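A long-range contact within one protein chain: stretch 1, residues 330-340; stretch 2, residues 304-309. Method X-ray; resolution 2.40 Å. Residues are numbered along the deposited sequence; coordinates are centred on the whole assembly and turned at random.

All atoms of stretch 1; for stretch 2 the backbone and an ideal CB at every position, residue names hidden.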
# COMPACT_ATOMS: atom_id res chain seq x y z
N VAL A 330 -15.99 11.27 10.98
CA VAL A 330 -16.92 11.39 12.09
C VAL A 330 -16.71 12.69 12.86
O VAL A 330 -17.48 13.65 12.71
CB VAL A 330 -16.74 10.16 13.04
CG1 VAL A 330 -17.70 10.23 14.21
CG2 VAL A 330 -16.98 8.88 12.25
N ARG A 331 -15.67 12.73 13.68
CA ARG A 331 -15.36 13.93 14.45
C ARG A 331 -15.20 15.11 13.49
O ARG A 331 -15.59 16.23 13.80
CB ARG A 331 -14.05 13.74 15.20
CG ARG A 331 -13.72 14.90 16.13
CD ARG A 331 -14.59 14.78 17.35
NE ARG A 331 -15.15 16.05 17.77
CZ ARG A 331 -15.95 16.19 18.83
NH1 ARG A 331 -16.26 15.13 19.56
NH2 ARG A 331 -16.41 17.38 19.15
N GLY A 332 -14.62 14.83 12.32
CA GLY A 332 -14.38 15.88 11.35
C GLY A 332 -15.50 16.27 10.42
O GLY A 332 -15.33 17.20 9.64
N ALA A 333 -16.63 15.56 10.47
CA ALA A 333 -17.76 15.88 9.59
C ALA A 333 -19.11 15.35 10.07
O ALA A 333 -19.84 16.07 10.76
CB ALA A 333 -17.47 15.38 8.18
N ALA A 334 -19.44 14.11 9.71
CA ALA A 334 -20.72 13.48 10.07
C ALA A 334 -21.14 13.62 11.53
O ALA A 334 -22.21 14.16 11.82
CB ALA A 334 -20.70 12.00 9.69
N GLY A 335 -20.31 13.13 12.43
CA GLY A 335 -20.62 13.19 13.84
C GLY A 335 -20.78 14.57 14.45
O GLY A 335 -21.63 14.76 15.31
N ILE A 336 -19.98 15.55 14.02
CA ILE A 336 -20.12 16.88 14.62
C ILE A 336 -21.36 17.62 14.12
O ILE A 336 -21.90 18.44 14.84
CB ILE A 336 -18.88 17.78 14.40
CG1 ILE A 336 -18.46 17.76 12.94
CG2 ILE A 336 -17.77 17.33 15.31
CD1 ILE A 336 -17.44 18.81 12.63
N THR A 337 -21.79 17.33 12.90
CA THR A 337 -22.98 17.98 12.36
C THR A 337 -24.19 17.47 13.14
O THR A 337 -25.04 18.24 13.58
CB THR A 337 -23.17 17.64 10.88
OG1 THR A 337 -22.08 18.17 10.13
CG2 THR A 337 -24.48 18.23 10.36
N ILE A 338 -24.24 16.16 13.32
CA ILE A 338 -25.34 15.53 14.04
C ILE A 338 -25.30 15.96 15.51
O ILE A 338 -26.34 16.22 16.12
CB ILE A 338 -25.25 13.98 13.91
CG1 ILE A 338 -25.54 13.57 12.46
CG2 ILE A 338 -26.20 13.29 14.88
CD1 ILE A 338 -25.25 12.11 12.15
N LEU A 339 -24.09 16.05 16.06
CA LEU A 339 -23.93 16.46 17.45
C LEU A 339 -24.34 17.92 17.60
O LEU A 339 -24.86 18.33 18.64
CB LEU A 339 -22.46 16.30 17.90
CG LEU A 339 -22.19 15.85 19.34
CD1 LEU A 339 -20.92 16.53 19.83
CD2 LEU A 339 -23.34 16.18 20.26
N THR A 340 -24.10 18.71 16.56
CA THR A 340 -24.46 20.12 16.59
C THR A 340 -25.97 20.24 16.67
O THR A 340 -26.49 21.07 17.41
CB THR A 340 -23.93 20.86 15.34
OG1 THR A 340 -22.50 20.81 15.33
CG2 THR A 340 -24.37 22.33 15.37
N UNK A 304 -16.42 5.42 18.67
CA UNK A 304 -17.15 5.56 17.43
C UNK A 304 -16.58 6.62 16.49
O UNK A 304 -17.21 6.97 15.49
CB UNK A 304 -18.61 5.89 17.74
N UNK A 305 -15.39 7.11 16.80
CA UNK A 305 -14.77 8.11 15.96
C UNK A 305 -15.10 9.54 16.35
O UNK A 305 -14.88 10.47 15.58
CB UNK A 305 -15.18 7.87 14.51
N UNK A 306 -15.64 9.71 17.55
CA UNK A 306 -16.00 11.04 18.05
C UNK A 306 -14.96 11.57 19.02
O UNK A 306 -14.96 12.74 19.37
CB UNK A 306 -17.37 11.00 18.73
N UNK A 307 -14.06 10.69 19.45
CA UNK A 307 -13.02 11.09 20.38
C UNK A 307 -11.69 11.20 19.65
O UNK A 307 -11.40 10.43 18.73
CB UNK A 307 -12.92 10.10 21.54
N UNK A 308 -10.88 12.18 20.03
CA UNK A 308 -9.57 12.36 19.42
C UNK A 308 -8.55 11.77 20.39
O UNK A 308 -8.76 11.79 21.61
CB UNK A 308 -9.28 13.83 19.12
N UNK A 309 -7.46 11.25 19.86
CA UNK A 309 -6.44 10.66 20.72
C UNK A 309 -5.17 11.49 20.65
O UNK A 309 -4.66 11.76 19.57
CB UNK A 309 -6.16 9.21 20.32

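At position 304 the CA-to-CB bond runs sideways, and nothing of stretch 1 comes within 5.5 Å of the ideal CB. Stretch 1 therefore asks almost nothing of the side chain, and many residues would suit; the positive phi, 66°, leans toward residues that tolerate a left-handed backbone, such as glycine, asparagine or aspartate. The deposited residue is Ser 304, in rotamer m. What it gives the contact is backbone: Ser 304 O lies 3.5 Å from CG1 of Val 330.

Position 305 is far more restrictive. Phi and psi of 90° and 15° would jam a CB against the carbonyl O of the preceding residue, which by itself calls for glycine. Stretch 1 adds its own pressure, since the ideal CB sits a tight 3.1 Å from Val 330 CG2. The residue is Gly 305; with no CB it avoids both its own preceding carbonyl O and Val 330 CG2. Gly 305 O accepts a weak hydrogen bond from Arg 331 N, at 3.1 Å with an N-H...O angle of 129°.

Position 306 carries the heart of the contact. The CA-to-CB bond points sideways, with the ideal CB 4.4 Å from Arg 331 NH1 and 4.6 Å from Val 330 CG1. Beyond it, Val 330, the bare CA of Gly 335 and the side chains of Ile 336 and Leu 339 offer a largely apolar surface. A short side chain would leave much of that surface untouched; a long, flexible apolar one such as methionine would suit best; leucine, shorter and branched, could cover part of the surface. Met 306 takes the m, m, m conformation, bringing its end nearer to stretch 1. Met 306 SD packs 3.4 Å from Val 330 CG1 and 3.7 Å from Gly 335 CA, an approach that depends on the glycine, because an ideal CB on Gly 335 would lie 2.4 Å from that sulfur. Met 306 CE reaches Leu 339 CD1 at 4.0 Å and also lies over one face of the Arg 331 guanidinium. The backbone serves the same arginine: Arg 331 NH1 donates to Met 306 O at 2.7 Å, although the placement of that oxygen is less certain.

At 307 the CA-to-CB bond points away and nothing of stretch 1 lies within 5.5 Å of the ideal CB, so stretch 1 sets no preference. It is Ala 307.

At 308, on a strand, the CB points sideways, 5.5 Å from Arg 331 CG. A modest apolar group could meet the aliphatic part of the arginine, so valine or isoleucine would fit, and threonine could through its methyl. Val 308, rotamer m, places CG1 4.1 Å from Arg 331 CG.

Position 309 is out of reach, and stretch 1 cannot discriminate there; the residue is Thr 309.

Stretch 2, residues 304-309: SGMAVT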
# COMPACT_ATOMS: atom_id res chain seq x y z
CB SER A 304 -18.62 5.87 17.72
OG SER A 304 -19.13 4.92 18.63
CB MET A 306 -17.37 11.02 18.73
CG MET A 306 -18.52 11.13 17.75
SD MET A 306 -18.30 12.56 16.67
CE MET A 306 -18.79 13.88 17.76
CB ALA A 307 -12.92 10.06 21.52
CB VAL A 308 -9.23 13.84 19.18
CG1 VAL A 308 -10.24 14.46 18.24
CG2 VAL A 308 -9.19 14.58 20.51
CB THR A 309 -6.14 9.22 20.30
OG1 THR A 309 -7.36 8.47 20.24
CG2 THR A 309 -5.18 8.57 21.28
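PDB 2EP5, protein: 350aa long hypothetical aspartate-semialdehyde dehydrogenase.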